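Local coordinates for uncharacterized protein (Trypanosoma brucei, PDB 2Q0X), which is of unknown function but adopts the alpha/beta-hydrolase fold and is named as a component of the trypanosome paraflagellar rod, at residues 20-30 with 73-82; 135-144 with 223-233. All coordinates share one frame; numbering follows the deposited sequence.

Contact 1 (20-30 with 73-82)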
loop_
_atom_site.group_PDB
_atom_site.type_symbol
_atom_site.label_atom_id
_atom_site.label_comp_id
_atom_site.label_asym_id
_atom_site.label_seq_id
_atom_site.Cartn_x
_atom_site.Cartn_y
_atom_site.Cartn_z
ATOM N N TYR A 20 6.716 7.567 -8.076
ATOM C CA TYR A 20 6.813 9.004 -8.303
ATOM C C TYR A 20 6.436 9.724 -7.022
ATOM O O TYR A 20 5.608 9.239 -6.248
ATOM C CB TYR A 20 5.974 9.450 -9.509
ATOM C CG TYR A 20 4.476 9.282 -9.350
ATOM C CD1 TYR A 20 3.884 8.029 -9.475
ATOM C CD2 TYR A 20 3.655 10.387 -9.091
ATOM C CE1 TYR A 20 2.510 7.870 -9.344
ATOM C CE2 TYR A 20 2.297 10.242 -8.938
ATOM C CZ TYR A 20 1.717 8.969 -9.075
ATOM O OH TYR A 20 0.356 8.801 -8.945
ATOM N N TYR A 21 7.085 10.860 -6.793
ATOM C CA TYR A 21 6.938 11.604 -5.542
ATOM C C TYR A 21 5.633 12.377 -5.531
ATOM O O TYR A 21 5.366 13.191 -6.414
ATOM C CB TYR A 21 8.095 12.589 -5.323
ATOM C CG TYR A 21 9.310 12.015 -4.635
ATOM C CD1 TYR A 21 9.444 12.072 -3.247
ATOM C CD2 TYR A 21 10.343 11.443 -5.368
ATOM C CE1 TYR A 21 10.571 11.552 -2.602
ATOM C CE2 TYR A 21 11.484 10.921 -4.732
ATOM C CZ TYR A 21 11.597 10.977 -3.355
ATOM O OH TYR A 21 12.730 10.453 -2.744
ATOM N N LYS A 22 4.837 12.105 -4.505
ATOM C CA LYS A 22 3.645 12.877 -4.169
ATOM C C LYS A 22 4.057 14.060 -3.301
ATOM O O LYS A 22 3.393 15.096 -3.291
ATOM C CB LYS A 22 2.670 11.954 -3.421
ATOM C CG LYS A 22 1.584 12.600 -2.554
ATOM C CD LYS A 22 0.866 11.500 -1.753
ATOM C CE LYS A 22 -0.026 12.026 -0.639
ATOM N NZ LYS A 22 -0.189 11.016 0.459
ATOM N N ASP A 23 5.179 13.894 -2.605
ATOM C CA ASP A 23 5.612 14.793 -1.536
ATOM C C ASP A 23 6.825 14.078 -0.945
ATOM O O ASP A 23 6.938 12.864 -1.090
ATOM C CB ASP A 23 4.459 15.054 -0.528
ATOM C CG ASP A 23 4.592 14.275 0.775
ATOM O OD1 ASP A 23 5.705 14.110 1.295
ATOM O OD2 ASP A 23 3.546 13.866 1.318
ATOM N N PRO A 24 7.753 14.811 -0.298
ATOM C CA PRO A 24 9.015 14.173 0.128
ATOM C C PRO A 24 8.917 13.151 1.284
ATOM O O PRO A 24 9.906 12.929 1.980
ATOM C CB PRO A 24 9.884 15.370 0.530
ATOM C CG PRO A 24 8.905 16.429 0.949
ATOM C CD PRO A 24 7.700 16.240 0.068
ATOM N N TYR A 25 7.749 12.535 1.469
ATOM C CA TYR A 25 7.539 11.496 2.481
ATOM C C TYR A 25 6.737 10.314 1.936
ATOM O O TYR A 25 6.923 9.188 2.395
ATOM C CB TYR A 25 6.822 12.070 3.707
ATOM C CG TYR A 25 7.678 12.989 4.557
ATOM C CD1 TYR A 25 8.808 12.506 5.224
ATOM C CD2 TYR A 25 7.347 14.334 4.715
ATOM C CE1 TYR A 25 9.588 13.343 6.007
ATOM C CE2 TYR A 25 8.116 15.173 5.492
ATOM C CZ TYR A 25 9.234 14.676 6.135
ATOM O OH TYR A 25 9.993 15.518 6.906
ATOM N N CYS A 26 5.838 10.582 0.987
ATOM C CA CYS A 26 5.027 9.550 0.345
ATOM C C CYS A 26 5.439 9.410 -1.126
ATOM O O CYS A 26 5.367 10.379 -1.897
ATOM C CB CYS A 26 3.521 9.877 0.411
ATOM S SG CYS A 26 2.919 10.913 1.790
ATOM N N LYS A 27 5.872 8.214 -1.507
ATOM C CA LYS A 27 6.100 7.890 -2.904
ATOM C C LYS A 27 5.012 6.918 -3.276
ATOM O O LYS A 27 4.571 6.131 -2.433
ATOM C CB LYS A 27 7.431 7.194 -3.122
ATOM C CG LYS A 27 8.621 7.890 -2.567
ATOM C CD LYS A 27 9.850 7.016 -2.831
ATOM C CE LYS A 27 11.121 7.731 -2.451
ATOM N NZ LYS A 27 12.340 7.002 -2.896
ATOM N N ILE A 28 4.600 6.980 -4.537
ATOM C CA ILE A 28 3.515 6.174 -5.064
ATOM C C ILE A 28 4.095 5.143 -6.037
ATOM O O ILE A 28 4.678 5.515 -7.061
ATOM C CB ILE A 28 2.480 7.059 -5.794
ATOM C CG1 ILE A 28 1.967 8.170 -4.859
ATOM C CG2 ILE A 28 1.343 6.218 -6.302
ATOM C CD1 ILE A 28 1.254 9.291 -5.583
ATOM N N PRO A 29 3.976 3.850 -5.700
ATOM C CA PRO A 29 4.359 2.788 -6.607
ATOM C C PRO A 29 3.424 2.576 -7.781
ATOM O O PRO A 29 2.191 2.621 -7.647
ATOM C CB PRO A 29 4.337 1.531 -5.728
ATOM C CG PRO A 29 4.283 1.995 -4.369
ATOM C CD PRO A 29 3.555 3.303 -4.404
ATOM N N VAL A 30 4.045 2.302 -8.907
ATOM C CA VAL A 30 3.374 2.074 -10.160
ATOM C C VAL A 30 4.008 0.833 -10.773
ATOM O O VAL A 30 5.224 0.767 -10.933
ATOM C CB VAL A 30 3.545 3.280 -11.147
ATOM C CG1 VAL A 30 2.770 3.019 -12.417
ATOM C CG2 VAL A 30 3.125 4.626 -10.498
ATOM N N VAL A 73 -1.645 1.384 -10.124
ATOM C CA VAL A 73 -1.136 2.318 -9.122
ATOM C C VAL A 73 -1.936 2.053 -7.870
ATOM O O VAL A 73 -3.135 1.763 -7.938
ATOM C CB VAL A 73 -1.270 3.824 -9.575
ATOM C CG1 VAL A 73 -2.721 4.246 -9.771
ATOM C CG2 VAL A 73 -0.566 4.799 -8.595
ATOM N N GLU A 74 -1.286 2.153 -6.718
ATOM C CA GLU A 74 -2.022 2.131 -5.460
ATOM C C GLU A 74 -2.412 3.539 -5.058
ATOM O O GLU A 74 -1.560 4.410 -4.940
ATOM C CB GLU A 74 -1.220 1.422 -4.368
ATOM C CG GLU A 74 -1.266 -0.089 -4.537
ATOM C CD GLU A 74 -0.320 -0.842 -3.596
ATOM O OE1 GLU A 74 -0.514 -2.093 -3.467
ATOM O OE2 GLU A 74 0.601 -0.176 -3.010
ATOM N N VAL A 75 -3.709 3.745 -4.866
ATOM C CA VAL A 75 -4.264 5.007 -4.350
ATOM C C VAL A 75 -3.526 5.422 -3.077
ATOM O O VAL A 75 -3.500 4.661 -2.127
ATOM C CB VAL A 75 -5.775 4.863 -3.985
ATOM C CG1 VAL A 75 -6.358 6.204 -3.593
ATOM C CG2 VAL A 75 -6.538 4.351 -5.115
ATOM N N PRO A 76 -2.934 6.639 -3.057
ATOM C CA PRO A 76 -2.163 7.118 -1.895
ATOM C C PRO A 76 -2.937 7.125 -0.567
ATOM O O PRO A 76 -2.358 6.871 0.487
ATOM C CB PRO A 76 -1.800 8.552 -2.283
ATOM C CG PRO A 76 -1.887 8.585 -3.765
ATOM C CD PRO A 76 -2.932 7.613 -4.161
ATOM N N SER A 77 -4.227 7.451 -0.642
ATOM C CA SER A 77 -5.111 7.470 0.510
ATOM C C SER A 77 -5.418 6.071 1.039
ATOM O O SER A 77 -6.040 5.942 2.082
ATOM C CB SER A 77 -6.424 8.182 0.160
ATOM O OG SER A 77 -7.117 7.455 -0.834
ATOM N N GLY A 78 -4.999 5.037 0.317
ATOM C CA GLY A 78 -5.057 3.673 0.813
ATOM C C GLY A 78 -4.013 3.411 1.892
ATOM O O GLY A 78 -4.104 2.424 2.598
ATOM N N LYS A 79 -3.029 4.299 2.025
ATOM C CA LYS A 79 -1.957 4.127 2.989
ATOM C C LYS A 79 -2.145 4.986 4.235
ATOM O O LYS A 79 -2.695 6.099 4.178
ATOM C CB LYS A 79 -0.607 4.434 2.328
ATOM C CG LYS A 79 -0.231 3.427 1.238
ATOM C CD LYS A 79 1.258 3.046 1.254
ATOM C CE LYS A 79 1.635 2.207 2.467
ATOM N NZ LYS A 79 3.064 1.785 2.442
ATOM N N ILE A 80 -1.698 4.443 5.365
ATOM C CA ILE A 80 -1.511 5.230 6.581
ATOM C C ILE A 80 -0.566 6.399 6.254
ATOM O O ILE A 80 0.313 6.276 5.389
ATOM C CB ILE A 80 -0.977 4.338 7.765
ATOM C CG1 ILE A 80 -2.144 3.690 8.524
ATOM C CG2 ILE A 80 -0.129 5.155 8.774
ATOM C CD1 ILE A 80 -2.686 2.471 7.913
ATOM N N GLY A 81 -0.799 7.542 6.906
ATOM C CA GLY A 81 0.076 8.727 6.799
ATOM C C GLY A 81 -0.111 9.549 5.527
ATOM O O GLY A 81 0.702 10.432 5.224
ATOM N N SER A 82 -1.189 9.285 4.795
ATOM C CA SER A 82 -1.432 9.947 3.511
ATOM C C SER A 82 -1.837 11.437 3.635
ATOM O O SER A 82 -1.755 12.185 2.657
ATOM C CB SER A 82 -2.502 9.191 2.717
ATOM O OG SER A 82 -3.800 9.438 3.242
#

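Contact 2 (135-144 with 223-233)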
loop_
_atom_site.group_PDB
_atom_site.type_symbol
_atom_site.label_atom_id
_atom_site.label_comp_id
_atom_site.label_asym_id
_atom_site.label_seq_id
_atom_site.Cartn_x
_atom_site.Cartn_y
_atom_site.Cartn_z
ATOM N N ILE A 135 -7.305 10.692 -22.524
ATOM C CA ILE A 135 -8.124 9.687 -21.834
ATOM C C ILE A 135 -9.289 9.298 -22.774
ATOM O O ILE A 135 -10.273 10.034 -22.911
ATOM C CB ILE A 135 -8.593 10.215 -20.448
ATOM C CG1 ILE A 135 -7.361 10.563 -19.588
ATOM C CG2 ILE A 135 -9.501 9.181 -19.738
ATOM C CD1 ILE A 135 -7.650 11.343 -18.312
ATOM N N THR A 136 -9.144 8.174 -23.476
ATOM C CA THR A 136 -10.015 7.856 -24.617
ATOM C C THR A 136 -11.096 6.819 -24.311
ATOM O O THR A 136 -12.009 6.605 -25.099
ATOM C CB THR A 136 -9.194 7.383 -25.843
ATOM O OG1 THR A 136 -8.350 6.307 -25.458
ATOM C CG2 THR A 136 -8.340 8.506 -26.425
ATOM N N ARG A 137 -10.985 6.174 -23.165
ATOM C CA ARG A 137 -11.954 5.166 -22.743
ATOM C C ARG A 137 -11.971 5.157 -21.252
ATOM O O ARG A 137 -10.962 5.397 -20.612
ATOM C CB ARG A 137 -11.588 3.746 -23.231
ATOM C CG ARG A 137 -11.911 3.452 -24.678
ATOM C CD ARG A 137 -10.742 3.774 -25.584
ATOM N NE ARG A 137 -11.163 4.312 -26.895
ATOM C CZ ARG A 137 -11.162 3.613 -28.014
ATOM N NH1 ARG A 137 -10.807 2.346 -28.006
ATOM N NH2 ARG A 137 -11.508 4.170 -29.140
ATOM N N VAL A 138 -13.143 4.879 -20.705
ATOM C CA VAL A 138 -13.308 4.727 -19.287
ATOM C C VAL A 138 -14.029 3.402 -19.019
ATOM O O VAL A 138 -14.987 3.054 -19.695
ATOM C CB VAL A 138 -14.065 5.933 -18.676
ATOM C CG1 VAL A 138 -14.304 5.718 -17.213
ATOM C CG2 VAL A 138 -13.264 7.273 -18.919
ATOM N N ILE A 139 -13.540 2.664 -18.030
ATOM C CA ILE A 139 -14.169 1.428 -17.585
ATOM C C ILE A 139 -14.374 1.525 -16.084
ATOM O O ILE A 139 -13.420 1.725 -15.352
ATOM C CB ILE A 139 -13.269 0.173 -17.887
ATOM C CG1 ILE A 139 -12.941 0.062 -19.380
ATOM C CG2 ILE A 139 -13.920 -1.102 -17.320
ATOM C CD1 ILE A 139 -11.562 -0.564 -19.693
ATOM N N LEU A 140 -15.606 1.353 -15.631
ATOM C CA LEU A 140 -15.895 1.437 -14.213
ATOM C C LEU A 140 -16.628 0.193 -13.752
ATOM O O LEU A 140 -17.597 -0.237 -14.370
ATOM C CB LEU A 140 -16.732 2.680 -13.890
ATOM C CG LEU A 140 -16.240 4.042 -14.404
ATOM C CD1 LEU A 140 -17.290 5.126 -14.189
ATOM C CD2 LEU A 140 -14.939 4.403 -13.802
ATOM N N HIS A 141 -16.158 -0.373 -12.649
ATOM C CA HIS A 141 -16.804 -1.524 -12.017
ATOM C C HIS A 141 -17.365 -1.099 -10.689
ATOM O O HIS A 141 -16.717 -0.370 -9.929
ATOM C CB HIS A 141 -15.842 -2.709 -11.842
ATOM C CG HIS A 141 -16.487 -3.934 -11.255
ATOM N ND1 HIS A 141 -16.749 -4.062 -9.908
ATOM C CD2 HIS A 141 -16.942 -5.069 -11.835
ATOM C CE1 HIS A 141 -17.322 -5.230 -9.683
ATOM N NE2 HIS A 141 -17.458 -5.857 -10.837
ATOM N N GLY A 142 -18.583 -1.568 -10.420
ATOM C CA GLY A 142 -19.163 -1.432 -9.106
ATOM C C GLY A 142 -20.147 -2.516 -8.742
ATOM O O GLY A 142 -20.824 -3.098 -9.604
ATOM N N VAL A 143 -20.211 -2.785 -7.443
ATOM C CA VAL A 143 -21.246 -3.616 -6.851
ATOM C C VAL A 143 -22.337 -2.695 -6.361
ATOM O O VAL A 143 -22.074 -1.724 -5.669
ATOM C CB VAL A 143 -20.721 -4.419 -5.663
ATOM C CG1 VAL A 143 -21.864 -5.288 -5.056
ATOM C CG2 VAL A 143 -19.485 -5.256 -6.083
ATOM N N VAL A 144 -23.570 -3.007 -6.712
ATOM C CA VAL A 144 -24.705 -2.165 -6.340
ATOM C C VAL A 144 -25.662 -2.949 -5.436
ATOM O O VAL A 144 -25.693 -4.174 -5.480
ATOM C CB VAL A 144 -25.455 -1.663 -7.591
ATOM C CG1 VAL A 144 -24.555 -0.772 -8.397
ATOM C CG2 VAL A 144 -25.955 -2.847 -8.449
ATOM N N ILE A 223 -18.114 12.451 -18.505
ATOM C CA ILE A 223 -17.394 11.455 -19.292
ATOM C C ILE A 223 -17.753 11.684 -20.752
ATOM O O ILE A 223 -18.909 11.508 -21.150
ATOM C CB ILE A 223 -17.787 10.001 -18.859
ATOM C CG1 ILE A 223 -17.484 9.762 -17.366
ATOM C CG2 ILE A 223 -17.069 8.949 -19.682
ATOM C CD1 ILE A 223 -17.755 8.337 -16.933
ATOM N N LYS A 224 -16.763 12.086 -21.543
ATOM C CA LYS A 224 -16.987 12.518 -22.924
ATOM C C LYS A 224 -16.455 11.515 -23.937
ATOM O O LYS A 224 -16.385 11.803 -25.137
ATOM C CB LYS A 224 -16.297 13.857 -23.179
ATOM C CG LYS A 224 -16.565 14.937 -22.131
ATOM C CD LYS A 224 -18.012 15.284 -22.060
ATOM C CE LYS A 224 -18.217 16.684 -21.476
ATOM N NZ LYS A 224 -19.621 16.810 -20.975
ATOM N N VAL A 225 -16.109 10.333 -23.455
ATOM C CA VAL A 225 -15.538 9.288 -24.284
ATOM C C VAL A 225 -16.282 7.996 -23.976
ATOM O O VAL A 225 -17.076 7.953 -23.043
ATOM C CB VAL A 225 -14.001 9.161 -24.047
ATOM C CG1 VAL A 225 -13.313 10.490 -24.425
ATOM C CG2 VAL A 225 -13.680 8.729 -22.603
ATOM N N PRO A 226 -16.055 6.945 -24.780
ATOM C CA PRO A 226 -16.778 5.712 -24.545
ATOM C C PRO A 226 -16.586 5.106 -23.135
ATOM O O PRO A 226 -15.488 5.133 -22.558
ATOM C CB PRO A 226 -16.260 4.792 -25.652
ATOM C CG PRO A 226 -15.800 5.718 -26.739
ATOM C CD PRO A 226 -15.193 6.851 -25.976
ATOM N N LEU A 227 -17.688 4.588 -22.605
ATOM C CA LEU A 227 -17.783 4.163 -21.233
ATOM C C LEU A 227 -18.300 2.719 -21.187
ATOM O O LEU A 227 -19.266 2.385 -21.871
ATOM C CB LEU A 227 -18.734 5.101 -20.499
ATOM C CG LEU A 227 -19.127 4.717 -19.076
ATOM C CD1 LEU A 227 -17.907 4.717 -18.226
ATOM C CD2 LEU A 227 -20.191 5.722 -18.577
ATOM N N LEU A 228 -17.593 1.857 -20.445
ATOM C CA LEU A 228 -18.108 0.546 -20.065
ATOM C C LEU A 228 -18.390 0.609 -18.578
ATOM O O LEU A 228 -17.506 0.876 -17.790
ATOM C CB LEU A 228 -17.097 -0.564 -20.384
ATOM C CG LEU A 228 -17.396 -2.012 -19.923
ATOM C CD1 LEU A 228 -18.671 -2.564 -20.585
ATOM C CD2 LEU A 228 -16.180 -2.967 -20.185
ATOM N N LEU A 229 -19.650 0.411 -18.222
ATOM C CA LEU A 229 -20.066 0.198 -16.839
ATOM C C LEU A 229 -20.214 -1.297 -16.583
ATOM O O LEU A 229 -20.949 -1.994 -17.294
ATOM C CB LEU A 229 -21.410 0.903 -16.564
ATOM C CG LEU A 229 -21.371 2.433 -16.507
ATOM C CD1 LEU A 229 -22.729 2.919 -16.079
ATOM C CD2 LEU A 229 -20.282 2.936 -15.540
ATOM N N MET A 230 -19.500 -1.776 -15.567
ATOM C CA MET A 230 -19.521 -3.176 -15.179
ATOM C C MET A 230 -20.194 -3.276 -13.833
ATOM O O MET A 230 -19.650 -2.859 -12.833
ATOM C CB MET A 230 -18.106 -3.737 -15.113
ATOM C CG MET A 230 -17.323 -3.579 -16.408
ATOM S SD MET A 230 -15.612 -4.092 -16.210
ATOM C CE MET A 230 -15.814 -5.879 -16.170
ATOM N N LEU A 231 -21.400 -3.828 -13.834
ATOM C CA LEU A 231 -22.234 -3.892 -12.648
ATOM C C LEU A 231 -22.354 -5.336 -12.123
ATOM O O LEU A 231 -22.521 -6.277 -12.899
ATOM C CB LEU A 231 -23.614 -3.311 -12.961
ATOM C CG LEU A 231 -23.590 -1.864 -13.452
ATOM C CD1 LEU A 231 -24.942 -1.394 -13.916
ATOM C CD2 LEU A 231 -23.029 -0.960 -12.332
ATOM N N ALA A 232 -22.227 -5.463 -10.804
ATOM C CA ALA A 232 -22.431 -6.701 -10.081
ATOM C C ALA A 232 -23.300 -6.419 -8.858
ATOM O O ALA A 232 -23.446 -5.278 -8.450
ATOM C CB ALA A 232 -21.094 -7.278 -9.646
ATOM N N HIS A 233 -23.876 -7.470 -8.282
ATOM C CA HIS A 233 -24.638 -7.360 -7.033
ATOM C C HIS A 233 -24.678 -8.711 -6.347
ATOM O O HIS A 233 -24.536 -9.730 -7.013
ATOM C CB HIS A 233 -26.060 -6.875 -7.329
ATOM C CG HIS A 233 -26.828 -7.767 -8.262
ATOM N ND1 HIS A 233 -27.560 -8.859 -7.824
ATOM C CD2 HIS A 233 -26.998 -7.718 -9.607
ATOM C CE1 HIS A 233 -28.131 -9.448 -8.860
ATOM N NE2 HIS A 233 -27.815 -8.772 -9.952
#

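Contact 1 (20-30 with 73-82)
Ile28 and Val73 meet methyl to methyl, Ile28 CG2 3.3 Å from Val73 CG2, tighter than ordinary van der Waals contact. That same Val73 methyl faces Val30 CG2 at 4.2 Å and comes up to the edge of the Tyr20 ring, near its plane, with Tyr20 OH 4.1 Å away. With CG1 between the backbone N and the carbonyl carbon (chi1 63°), Val73 CG2 is left anti to N, facing Ile28 and Val30. Ile28 CG1 lies over one face of the Tyr20 ring, whose OH is hydrogen-bonded to the carbonyl of Asp93 in helix 87-104, which holds the ring in place. One step along, Ile28 CD1 rests on Pro76 CG at 3.7 Å, extending the apolar packing onto the proline ring. Toward the turns the contact thins out. Lys22, extended from CG onward, passes Pro76 CB with its CD at 4.0 Å and reaches the carbonyl of Ser82, NZ to O 2.9 Å, on a lone pair in the carbonyl plane. The bond joins partly exposed Lys22 to the buried last residue of the type II turn Lys79-Ser82. The second subunit also comes up here: its Asp55 forms a salt bridge with Lys27, and backbone hydrogen bonds link it to Gly78 and Ile80. Past the antiparallel non-hydrogen-bonded pair Val30-Val73, the 73-82 chain leaves the sheet, at the antiparallel N-terminal border of an alpha/beta-hydrolase fold.

Contact 2 (135-144 with 223-233)
Seven backbone hydrogen bonds join 135-144 to 223-233, passing from Val138 N to Pro226 O at one end to Val144 N to Ala232 O at the other. The shortest runs from Met230 N to Leu140 O, 2.7 Å, and all are nearly straight at the hydrogen. Leu228, Met230 and Ala232 each give their N-H to one residue of 135-144 and take an N-H from the residue two further on, the regular pattern of parallel strands, whose directions here differ by 13°. Such neighbouring parallel strands form the inner part of the alpha/beta-hydrolase sheet, with helices on both faces. On the face carrying His141, the imidazole lies with one side over Met230 O, CD2 to O 3.6 Å, and crosses the Met230 side chain at about a right angle. Its NE2 is hydrogen-bonded to Asp267, and His283 meets the ring. Met230 bends at its last torsion (chi3 74°), and SD touches Ile139 CG2 at 3.6 Å; Ile139 CG2 also reaches Leu228 CD2, 4.1 Å, and both Ile139 and Leu228 pack against Phe290 of helix 280-299. On the opposite face of the sheet, Leu140 and Leu229 lie side by side, Leu140 CB 3.9 Å from Leu229 CD2, while Leu227 CD1 turns back to Val138 CG1 at 3.9 Å. Beyond them Val138 CG2 meets Val225 CG2, 4.0 Å, and Phe123 and Leu126 of helix 119-128 cover Val138, Leu140 and Ile223.

In the fold
From the N terminus, the hairpin of strands 13-21 and 26-33 comes first. Contact 1 closes a loop of 42 residues, through strand 40-44, helix 57-64 and strand 69-73, and joins the hairpin to the loop leaving strand 69-73. Helix 87-104, strand 110-115 and helix 119-128 follow before contact 2 begins at strand 135-143. It closes a longer loop of 78 residues, rich in helix and without a strand, and joins strand 135-143 to strand 227-232 after this helical insertion. The two loops are in series and neither nest nor cross. Both contacts belong to one sheet, contact 1 at its antiparallel side and contact 2 in the parallel part, with centres about 25 Å apart.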